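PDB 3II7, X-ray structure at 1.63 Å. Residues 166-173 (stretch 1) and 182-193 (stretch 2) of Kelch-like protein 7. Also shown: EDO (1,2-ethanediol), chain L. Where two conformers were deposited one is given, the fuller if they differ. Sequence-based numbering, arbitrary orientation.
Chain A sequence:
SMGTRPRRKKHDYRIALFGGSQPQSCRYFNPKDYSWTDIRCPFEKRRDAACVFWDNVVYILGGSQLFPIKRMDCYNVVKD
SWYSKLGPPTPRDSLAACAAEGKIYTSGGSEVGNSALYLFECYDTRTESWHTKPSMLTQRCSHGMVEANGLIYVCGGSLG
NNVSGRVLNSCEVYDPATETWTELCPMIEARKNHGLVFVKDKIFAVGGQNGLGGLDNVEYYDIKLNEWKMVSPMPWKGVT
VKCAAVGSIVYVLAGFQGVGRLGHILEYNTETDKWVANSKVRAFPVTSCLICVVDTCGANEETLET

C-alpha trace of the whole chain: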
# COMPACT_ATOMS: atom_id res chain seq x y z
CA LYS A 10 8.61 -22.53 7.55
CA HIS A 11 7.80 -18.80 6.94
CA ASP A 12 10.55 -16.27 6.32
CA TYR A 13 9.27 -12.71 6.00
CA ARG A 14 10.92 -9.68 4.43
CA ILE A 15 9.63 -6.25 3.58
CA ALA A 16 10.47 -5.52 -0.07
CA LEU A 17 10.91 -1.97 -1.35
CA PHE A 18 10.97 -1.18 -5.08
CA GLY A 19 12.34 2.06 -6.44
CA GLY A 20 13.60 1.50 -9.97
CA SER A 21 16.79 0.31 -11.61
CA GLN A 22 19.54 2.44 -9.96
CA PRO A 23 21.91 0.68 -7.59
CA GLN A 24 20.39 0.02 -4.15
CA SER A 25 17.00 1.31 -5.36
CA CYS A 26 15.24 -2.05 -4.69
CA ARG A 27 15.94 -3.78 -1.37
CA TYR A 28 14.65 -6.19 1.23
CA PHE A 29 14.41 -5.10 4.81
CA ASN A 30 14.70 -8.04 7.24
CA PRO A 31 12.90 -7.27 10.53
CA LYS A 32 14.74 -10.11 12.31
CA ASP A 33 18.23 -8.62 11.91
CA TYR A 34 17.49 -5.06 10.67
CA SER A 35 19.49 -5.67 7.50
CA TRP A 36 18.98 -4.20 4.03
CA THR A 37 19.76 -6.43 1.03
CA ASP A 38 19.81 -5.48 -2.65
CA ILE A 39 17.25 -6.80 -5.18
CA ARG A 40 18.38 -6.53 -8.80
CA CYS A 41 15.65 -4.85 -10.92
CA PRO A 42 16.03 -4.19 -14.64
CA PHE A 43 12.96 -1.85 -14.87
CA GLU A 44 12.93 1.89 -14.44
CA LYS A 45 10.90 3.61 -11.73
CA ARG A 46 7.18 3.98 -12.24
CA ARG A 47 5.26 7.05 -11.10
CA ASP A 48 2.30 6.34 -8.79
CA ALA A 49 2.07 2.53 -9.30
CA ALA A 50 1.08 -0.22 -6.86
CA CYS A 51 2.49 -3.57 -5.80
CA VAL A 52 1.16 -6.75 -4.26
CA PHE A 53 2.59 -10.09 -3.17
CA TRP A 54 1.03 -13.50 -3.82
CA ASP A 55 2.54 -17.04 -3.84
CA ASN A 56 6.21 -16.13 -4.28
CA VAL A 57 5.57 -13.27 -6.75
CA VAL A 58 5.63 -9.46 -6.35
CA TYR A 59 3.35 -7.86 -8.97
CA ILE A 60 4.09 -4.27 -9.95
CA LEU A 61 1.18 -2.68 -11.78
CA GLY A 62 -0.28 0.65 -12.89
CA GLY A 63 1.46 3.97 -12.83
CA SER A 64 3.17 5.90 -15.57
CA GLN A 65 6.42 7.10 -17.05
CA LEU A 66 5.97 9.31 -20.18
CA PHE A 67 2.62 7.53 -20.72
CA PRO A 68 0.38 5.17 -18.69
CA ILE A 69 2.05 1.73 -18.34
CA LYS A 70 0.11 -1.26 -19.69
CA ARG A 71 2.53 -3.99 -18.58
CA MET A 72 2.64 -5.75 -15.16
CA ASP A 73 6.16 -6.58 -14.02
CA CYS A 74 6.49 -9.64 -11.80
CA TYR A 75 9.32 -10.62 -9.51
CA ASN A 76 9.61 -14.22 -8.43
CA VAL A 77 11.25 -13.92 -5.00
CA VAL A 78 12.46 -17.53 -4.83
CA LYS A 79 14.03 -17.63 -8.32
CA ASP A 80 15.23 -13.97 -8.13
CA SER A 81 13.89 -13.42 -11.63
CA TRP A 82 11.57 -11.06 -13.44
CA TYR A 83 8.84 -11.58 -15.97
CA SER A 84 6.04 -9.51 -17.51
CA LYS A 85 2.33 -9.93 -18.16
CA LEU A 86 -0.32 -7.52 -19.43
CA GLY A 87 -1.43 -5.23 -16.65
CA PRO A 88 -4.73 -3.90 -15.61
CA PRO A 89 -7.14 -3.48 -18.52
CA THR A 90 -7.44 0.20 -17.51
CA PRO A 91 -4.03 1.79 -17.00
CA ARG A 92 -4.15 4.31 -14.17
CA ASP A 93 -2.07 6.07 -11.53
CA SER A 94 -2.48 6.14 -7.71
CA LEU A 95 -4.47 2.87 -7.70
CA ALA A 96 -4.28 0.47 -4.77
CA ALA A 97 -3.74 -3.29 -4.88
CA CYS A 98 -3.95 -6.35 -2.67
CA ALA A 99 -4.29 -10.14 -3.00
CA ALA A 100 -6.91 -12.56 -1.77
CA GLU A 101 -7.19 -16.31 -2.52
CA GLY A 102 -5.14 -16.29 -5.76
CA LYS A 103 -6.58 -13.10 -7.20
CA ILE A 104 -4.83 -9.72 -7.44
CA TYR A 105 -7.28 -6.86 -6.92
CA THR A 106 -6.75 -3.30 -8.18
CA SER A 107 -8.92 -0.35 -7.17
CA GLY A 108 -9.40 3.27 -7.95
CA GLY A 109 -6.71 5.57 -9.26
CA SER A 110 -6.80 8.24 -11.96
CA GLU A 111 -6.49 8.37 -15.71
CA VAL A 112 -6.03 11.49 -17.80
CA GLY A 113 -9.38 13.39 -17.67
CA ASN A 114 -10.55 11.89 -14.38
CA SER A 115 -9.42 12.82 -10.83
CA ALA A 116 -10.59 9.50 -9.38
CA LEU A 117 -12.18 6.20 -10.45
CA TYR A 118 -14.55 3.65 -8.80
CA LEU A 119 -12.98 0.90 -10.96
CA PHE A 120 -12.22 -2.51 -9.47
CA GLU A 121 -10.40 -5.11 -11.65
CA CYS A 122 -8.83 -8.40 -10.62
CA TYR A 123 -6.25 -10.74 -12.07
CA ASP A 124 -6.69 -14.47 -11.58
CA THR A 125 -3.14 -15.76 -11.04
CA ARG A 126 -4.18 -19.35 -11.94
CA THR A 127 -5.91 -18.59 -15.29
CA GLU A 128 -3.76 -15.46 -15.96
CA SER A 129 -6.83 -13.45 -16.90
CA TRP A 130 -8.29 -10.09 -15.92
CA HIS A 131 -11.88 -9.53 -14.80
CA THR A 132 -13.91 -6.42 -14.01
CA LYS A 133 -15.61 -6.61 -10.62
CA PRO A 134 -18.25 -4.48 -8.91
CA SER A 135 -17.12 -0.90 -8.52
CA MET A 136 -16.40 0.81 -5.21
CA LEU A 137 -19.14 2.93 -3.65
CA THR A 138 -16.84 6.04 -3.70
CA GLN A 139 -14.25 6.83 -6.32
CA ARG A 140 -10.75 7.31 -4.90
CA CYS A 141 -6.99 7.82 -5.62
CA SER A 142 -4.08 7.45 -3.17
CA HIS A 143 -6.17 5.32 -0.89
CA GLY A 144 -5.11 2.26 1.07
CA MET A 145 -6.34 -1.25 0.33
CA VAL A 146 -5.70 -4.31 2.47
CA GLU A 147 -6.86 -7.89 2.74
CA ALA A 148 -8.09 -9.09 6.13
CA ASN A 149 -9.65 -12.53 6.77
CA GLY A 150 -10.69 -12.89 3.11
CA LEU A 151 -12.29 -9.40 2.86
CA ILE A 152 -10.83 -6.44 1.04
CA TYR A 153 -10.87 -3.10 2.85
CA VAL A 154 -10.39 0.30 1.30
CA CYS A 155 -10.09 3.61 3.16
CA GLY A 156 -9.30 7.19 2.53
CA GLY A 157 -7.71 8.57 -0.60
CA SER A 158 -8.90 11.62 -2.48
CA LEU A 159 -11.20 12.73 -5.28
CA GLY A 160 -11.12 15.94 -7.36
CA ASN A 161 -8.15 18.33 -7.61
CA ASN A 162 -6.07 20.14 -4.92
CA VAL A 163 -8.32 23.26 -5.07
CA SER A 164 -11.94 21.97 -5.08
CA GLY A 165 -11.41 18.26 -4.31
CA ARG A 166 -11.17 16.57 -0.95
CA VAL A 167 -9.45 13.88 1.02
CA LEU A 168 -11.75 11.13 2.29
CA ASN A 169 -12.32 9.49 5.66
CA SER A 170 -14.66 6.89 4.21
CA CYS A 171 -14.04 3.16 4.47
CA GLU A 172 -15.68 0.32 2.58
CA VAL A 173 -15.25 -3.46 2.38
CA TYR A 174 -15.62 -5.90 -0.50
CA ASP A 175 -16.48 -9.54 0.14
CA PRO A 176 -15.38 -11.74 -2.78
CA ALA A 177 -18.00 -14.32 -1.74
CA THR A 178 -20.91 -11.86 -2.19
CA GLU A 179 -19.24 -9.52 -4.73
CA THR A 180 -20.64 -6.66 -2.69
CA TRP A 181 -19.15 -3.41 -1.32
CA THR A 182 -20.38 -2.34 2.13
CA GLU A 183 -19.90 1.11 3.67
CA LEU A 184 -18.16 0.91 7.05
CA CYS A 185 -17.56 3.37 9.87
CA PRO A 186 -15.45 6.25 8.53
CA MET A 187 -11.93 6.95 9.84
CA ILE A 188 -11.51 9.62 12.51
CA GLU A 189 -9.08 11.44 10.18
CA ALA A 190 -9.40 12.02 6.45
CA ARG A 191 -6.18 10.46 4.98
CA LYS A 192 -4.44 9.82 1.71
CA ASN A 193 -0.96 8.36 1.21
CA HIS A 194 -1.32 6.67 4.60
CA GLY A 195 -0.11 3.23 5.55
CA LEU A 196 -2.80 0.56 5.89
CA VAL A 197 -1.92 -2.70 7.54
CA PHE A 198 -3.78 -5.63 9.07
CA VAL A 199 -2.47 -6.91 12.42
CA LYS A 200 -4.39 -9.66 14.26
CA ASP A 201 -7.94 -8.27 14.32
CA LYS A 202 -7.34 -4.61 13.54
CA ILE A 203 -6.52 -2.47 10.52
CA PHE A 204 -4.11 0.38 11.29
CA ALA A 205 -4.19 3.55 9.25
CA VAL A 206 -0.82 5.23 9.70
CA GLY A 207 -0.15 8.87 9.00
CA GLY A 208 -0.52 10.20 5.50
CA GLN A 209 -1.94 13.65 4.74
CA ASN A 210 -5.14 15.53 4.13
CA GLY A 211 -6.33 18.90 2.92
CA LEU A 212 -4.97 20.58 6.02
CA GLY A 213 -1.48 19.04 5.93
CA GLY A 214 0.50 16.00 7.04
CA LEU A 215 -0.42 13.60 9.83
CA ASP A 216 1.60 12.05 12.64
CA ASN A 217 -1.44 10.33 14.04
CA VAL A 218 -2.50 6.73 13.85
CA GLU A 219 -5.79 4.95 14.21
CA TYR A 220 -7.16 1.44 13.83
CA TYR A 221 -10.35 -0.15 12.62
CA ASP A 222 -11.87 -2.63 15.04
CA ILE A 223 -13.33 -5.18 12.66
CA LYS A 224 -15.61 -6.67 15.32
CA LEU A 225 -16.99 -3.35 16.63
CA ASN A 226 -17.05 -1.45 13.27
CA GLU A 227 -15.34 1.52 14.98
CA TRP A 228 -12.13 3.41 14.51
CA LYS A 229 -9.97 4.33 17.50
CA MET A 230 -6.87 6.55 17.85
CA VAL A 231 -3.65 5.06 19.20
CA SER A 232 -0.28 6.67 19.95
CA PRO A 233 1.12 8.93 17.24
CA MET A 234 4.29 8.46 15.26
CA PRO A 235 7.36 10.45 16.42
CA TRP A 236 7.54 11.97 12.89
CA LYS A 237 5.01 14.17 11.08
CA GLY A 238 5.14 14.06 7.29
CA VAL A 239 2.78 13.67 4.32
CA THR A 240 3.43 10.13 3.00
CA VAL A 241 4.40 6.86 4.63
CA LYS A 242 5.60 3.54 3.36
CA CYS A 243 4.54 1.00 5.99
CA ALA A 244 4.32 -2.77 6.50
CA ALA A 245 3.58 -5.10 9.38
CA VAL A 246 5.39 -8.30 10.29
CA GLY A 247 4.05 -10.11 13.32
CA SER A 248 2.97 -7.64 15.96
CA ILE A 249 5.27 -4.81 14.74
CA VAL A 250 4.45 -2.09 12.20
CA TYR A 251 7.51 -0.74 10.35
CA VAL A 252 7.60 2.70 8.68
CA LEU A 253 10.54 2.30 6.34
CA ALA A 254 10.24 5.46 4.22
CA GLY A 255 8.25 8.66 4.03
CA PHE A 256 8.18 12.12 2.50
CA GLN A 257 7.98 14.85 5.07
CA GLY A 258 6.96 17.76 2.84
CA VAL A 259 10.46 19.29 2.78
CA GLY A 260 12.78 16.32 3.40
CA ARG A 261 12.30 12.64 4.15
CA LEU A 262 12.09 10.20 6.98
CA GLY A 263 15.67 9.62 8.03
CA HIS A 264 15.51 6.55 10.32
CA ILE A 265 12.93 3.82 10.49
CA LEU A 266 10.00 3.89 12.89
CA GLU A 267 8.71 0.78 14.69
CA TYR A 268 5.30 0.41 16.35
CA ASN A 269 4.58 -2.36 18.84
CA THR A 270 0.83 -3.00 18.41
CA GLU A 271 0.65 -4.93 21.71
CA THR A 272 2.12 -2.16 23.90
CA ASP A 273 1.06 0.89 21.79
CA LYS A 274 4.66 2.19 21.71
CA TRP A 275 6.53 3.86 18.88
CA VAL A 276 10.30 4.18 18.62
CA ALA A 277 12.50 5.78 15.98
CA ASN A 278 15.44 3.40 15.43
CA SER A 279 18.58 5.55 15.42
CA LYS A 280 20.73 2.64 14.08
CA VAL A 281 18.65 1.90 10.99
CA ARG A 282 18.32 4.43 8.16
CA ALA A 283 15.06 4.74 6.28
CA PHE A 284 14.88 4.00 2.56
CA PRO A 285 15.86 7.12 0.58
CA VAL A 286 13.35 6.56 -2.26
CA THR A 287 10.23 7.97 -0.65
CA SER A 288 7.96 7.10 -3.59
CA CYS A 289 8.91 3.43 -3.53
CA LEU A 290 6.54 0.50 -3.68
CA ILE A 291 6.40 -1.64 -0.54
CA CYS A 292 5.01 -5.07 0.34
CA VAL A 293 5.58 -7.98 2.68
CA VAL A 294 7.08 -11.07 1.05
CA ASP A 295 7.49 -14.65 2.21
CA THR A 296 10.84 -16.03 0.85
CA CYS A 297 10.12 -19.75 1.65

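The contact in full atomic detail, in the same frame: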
# COMPACT_ATOMS: atom_id res chain seq x y z
N ARG A 166 -11.26 16.83 -2.37
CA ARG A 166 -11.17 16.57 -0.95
C ARG A 166 -10.59 15.20 -0.67
O ARG A 166 -10.69 14.29 -1.50
CB ARG A 166 -12.52 16.73 -0.24
CG ARG A 166 -13.52 15.70 -0.55
CD ARG A 166 -14.91 16.11 -0.05
NE ARG A 166 -15.90 15.18 -0.55
CZ ARG A 166 -16.31 14.08 0.08
NH1 ARG A 166 -15.83 13.77 1.28
NH2 ARG A 166 -17.22 13.30 -0.50
N VAL A 167 -9.98 15.11 0.49
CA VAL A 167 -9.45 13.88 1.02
C VAL A 167 -10.55 13.22 1.86
O VAL A 167 -11.30 13.89 2.60
CB VAL A 167 -8.16 14.13 1.84
CG1 VAL A 167 -7.55 12.81 2.37
CG2 VAL A 167 -7.15 14.87 0.98
N LEU A 168 -10.63 11.90 1.75
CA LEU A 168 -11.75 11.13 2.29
C LEU A 168 -11.45 10.47 3.64
O LEU A 168 -10.32 10.05 3.86
CB LEU A 168 -12.10 10.04 1.31
CG LEU A 168 -12.47 10.46 -0.10
CD1 LEU A 168 -12.39 9.22 -1.07
CD2 LEU A 168 -13.86 11.04 -0.10
N ASN A 169 -12.48 10.36 4.51
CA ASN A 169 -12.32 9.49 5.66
C ASN A 169 -13.07 8.17 5.47
O ASN A 169 -12.92 7.22 6.27
CB ASN A 169 -12.66 10.18 6.97
CG ASN A 169 -14.11 10.57 7.06
OD1 ASN A 169 -14.85 10.52 6.08
ND2 ASN A 169 -14.52 10.97 8.26
N SER A 170 -13.81 8.04 4.37
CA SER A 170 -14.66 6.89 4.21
C SER A 170 -13.91 5.58 4.02
O SER A 170 -12.77 5.54 3.50
CB SER A 170 -15.62 7.12 3.08
OG SER A 170 -14.96 7.13 1.87
N CYS A 171 -14.56 4.52 4.49
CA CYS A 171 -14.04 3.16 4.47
C CYS A 171 -15.12 2.25 3.93
O CYS A 171 -16.28 2.41 4.28
CB CYS A 171 -13.65 2.75 5.90
SG CYS A 171 -13.11 1.03 6.13
N GLU A 172 -14.74 1.31 3.06
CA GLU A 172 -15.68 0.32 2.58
C GLU A 172 -14.99 -1.02 2.43
O GLU A 172 -13.75 -1.08 2.37
CB GLU A 172 -16.35 0.78 1.28
CG GLU A 172 -15.42 1.23 0.19
CD GLU A 172 -16.17 1.72 -1.04
OE1 GLU A 172 -16.87 0.90 -1.66
OE2 GLU A 172 -16.06 2.93 -1.37
N VAL A 173 -15.80 -2.08 2.42
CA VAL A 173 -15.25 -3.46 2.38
C VAL A 173 -15.94 -4.28 1.30
O VAL A 173 -17.15 -4.18 1.10
CB VAL A 173 -15.33 -4.15 3.73
CG1 VAL A 173 -16.79 -4.31 4.23
CG2 VAL A 173 -14.61 -5.51 3.72
N THR A 182 -19.62 -2.85 0.98
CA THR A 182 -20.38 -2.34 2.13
C THR A 182 -19.66 -1.15 2.77
O THR A 182 -18.44 -1.23 3.07
CB THR A 182 -20.56 -3.44 3.16
OG1 THR A 182 -21.29 -4.52 2.56
CG2 THR A 182 -21.35 -2.90 4.40
N GLU A 183 -20.40 -0.06 2.98
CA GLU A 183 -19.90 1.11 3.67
C GLU A 183 -19.69 0.78 5.16
O GLU A 183 -20.59 0.22 5.82
CB GLU A 183 -20.87 2.31 3.52
CG GLU A 183 -20.22 3.66 3.88
CD GLU A 183 -19.22 4.16 2.79
OE1 GLU A 183 -19.38 3.80 1.61
OE2 GLU A 183 -18.28 4.91 3.12
N LEU A 184 -18.51 1.10 5.66
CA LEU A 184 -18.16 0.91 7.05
C LEU A 184 -18.08 2.25 7.79
O LEU A 184 -18.26 3.35 7.19
CB LEU A 184 -16.84 0.15 7.14
CG LEU A 184 -16.90 -1.28 6.54
CD1 LEU A 184 -15.50 -1.92 6.67
CD2 LEU A 184 -17.99 -2.19 7.21
N CYS A 185 -17.83 2.18 9.09
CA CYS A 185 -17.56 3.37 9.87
C CYS A 185 -16.40 4.14 9.24
O CYS A 185 -15.38 3.54 8.87
CB CYS A 185 -17.19 2.97 11.28
SG CYS A 185 -16.96 4.36 12.41
N PRO A 186 -16.55 5.47 9.07
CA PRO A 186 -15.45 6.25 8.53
C PRO A 186 -14.30 6.44 9.54
O PRO A 186 -14.51 6.38 10.76
CB PRO A 186 -16.10 7.59 8.21
CG PRO A 186 -17.19 7.70 9.19
CD PRO A 186 -17.73 6.31 9.35
N MET A 187 -13.11 6.65 9.01
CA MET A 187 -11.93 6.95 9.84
C MET A 187 -12.18 8.24 10.62
O MET A 187 -13.03 9.08 10.21
CB MET A 187 -10.66 7.12 8.98
CG MET A 187 -10.18 5.84 8.36
SD MET A 187 -8.64 6.07 7.48
CE MET A 187 -9.13 7.22 6.17
N ILE A 188 -11.48 8.38 11.74
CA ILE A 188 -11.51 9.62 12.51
C ILE A 188 -10.89 10.77 11.70
O ILE A 188 -11.42 11.90 11.69
CB ILE A 188 -10.79 9.44 13.84
CG1 ILE A 188 -11.55 8.38 14.66
CG2 ILE A 188 -10.65 10.78 14.57
CD1 ILE A 188 -10.77 7.87 15.86
N GLU A 189 -9.79 10.47 10.99
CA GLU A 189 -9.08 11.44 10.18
C GLU A 189 -9.31 11.14 8.71
O GLU A 189 -9.27 9.98 8.30
CB GLU A 189 -7.58 11.33 10.45
CG GLU A 189 -7.15 11.85 11.77
CD GLU A 189 -7.02 13.39 11.85
OE1 GLU A 189 -7.25 14.08 10.85
OE2 GLU A 189 -6.69 13.88 12.93
N ALA A 190 -9.52 12.19 7.89
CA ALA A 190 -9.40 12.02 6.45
C ALA A 190 -7.90 11.77 6.16
O ALA A 190 -7.05 12.40 6.78
CB ALA A 190 -9.89 13.26 5.71
N ARG A 191 -7.59 10.83 5.27
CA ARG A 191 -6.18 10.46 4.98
C ARG A 191 -6.05 10.02 3.55
O ARG A 191 -6.91 9.29 3.05
CB ARG A 191 -5.68 9.25 5.82
CG ARG A 191 -5.87 9.35 7.29
CD ARG A 191 -5.42 8.08 7.98
NE ARG A 191 -5.75 8.17 9.39
CZ ARG A 191 -4.95 8.67 10.33
NH1 ARG A 191 -3.71 9.08 10.06
NH2 ARG A 191 -5.38 8.75 11.57
N LYS A 192 -4.96 10.45 2.92
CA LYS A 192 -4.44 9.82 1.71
C LYS A 192 -2.94 9.61 1.92
O LYS A 192 -2.32 10.24 2.74
CB LYS A 192 -4.68 10.65 0.47
CG LYS A 192 -3.91 12.00 0.38
CD LYS A 192 -4.22 12.70 -0.93
CE LYS A 192 -3.44 13.97 -1.10
NZ LYS A 192 -3.48 14.48 -2.52
N ASN A 193 -2.37 8.72 1.11
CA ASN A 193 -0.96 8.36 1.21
C ASN A 193 -0.53 7.83 2.58
O ASN A 193 0.66 7.88 2.93
CB ASN A 193 -0.04 9.55 0.80
CG ASN A 193 -0.29 10.03 -0.61
OD1 ASN A 193 -0.57 11.21 -0.83
ND2 ASN A 193 -0.20 9.11 -1.57
C1 EDO L . -10.54 17.58 3.15
O1 EDO L . -9.62 17.52 2.04
C2 EDO L . -10.06 16.75 4.33
O2 EDO L . -8.80 17.23 4.84
O HOH W 1 -17.18 5.26 5.60
O HOH W 2 -17.49 4.67 0.12
O HOH W 3 -19.43 -6.37 1.72

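Backbone hydrogen bonds do most of the work of joining these two stretches, and side chains and water complete what the main chain leaves unpaired. Where Val173 lies beside Thr182 the strands run antiparallel and the pairing is reciprocal: Val173 N donates to Thr182 O at 2.8 Å, and Thr182 N donates to Val173 O, also at 2.8 Å. Two residues along, Leu184 N donates to Cys171 O at 2.9 Å with a nearly straight N-H...O angle of 166°. The return bond is replaced by water 1, which accepts from Cys171 N at 2.9 Å and lies 2.7 Å from Leu184 O. Inserted between the chains, this water meets the need of an amide that has no direct partner across the gap. The same water lies 2.7 Å from Glu183 OE2, so the carboxylate of Glu183 comes close to the place where the pairing loosens.

Glu172 and Glu183 form the intervening non-hydrogen-bonded pair, their CA atoms 4.4 Å apart, and here Glu172 CA approaches Thr182 O at 3.2 Å in a CA-H...O contact. Their side chains share a face of the sheet, which brings like charges together: Glu172 OE2 and Glu183 OE1 are 4.5 Å apart. Water 2 eases this proximity by donating to both, at 2.7 Å to Glu172 OE2 and 2.6 Å to Glu183 OE1. Glu172 is buried, but both its carboxylate oxygens also find hydrogen bonds elsewhere in the structure, so its charge is not left unsolvated.

The face carrying Cys171, Val173, Thr182 and Leu184 is more apolar. Leu184 CD1 packs 3.8 Å from Cys171 SG and 3.7 Å from Val173 CG1, so one leucine spans two neighbours on the facing strand. The branched Val173 and Thr182 suit extended backbone, and threonine adds a hydroxyl at the exposed end, where water 3 lies 2.8 Å from Thr182 OG1 and donates to Val173 O at 3.2 Å.

Beyond the strands, the loops are tied by further main-chain bonds. Met187 N donates to Asn169 O at 2.8 Å, just after Pro186, whose ring leaves its own nitrogen with no proton to give. Asn169, with chi1 in the p well, turns its amide back to the same residue: ND2 makes a weak bond to Met187 O, 3.1 Å long but bent to 126°. Arg191 N then donates to Leu168 O at 3.2 Å, and that oxygen also receives a CA-H...O contact from Ala190 CA at 3.4 Å. The small side chain of Ala190 suits this close approach, its CA only 3.9 Å from that of Asn169.

Val167 points toward stretch 2, placing CG1 4.1 Å from Ala190 CB and 3.4 Å from Arg191 C. Its amide is satisfied by 1,2-ethanediol, probably from the crystallisation liquor: Val167 N donates to EDO O1 at 2.9 Å, almost perfectly linearly. Altogether the contact buries 765 Å², counting both sides.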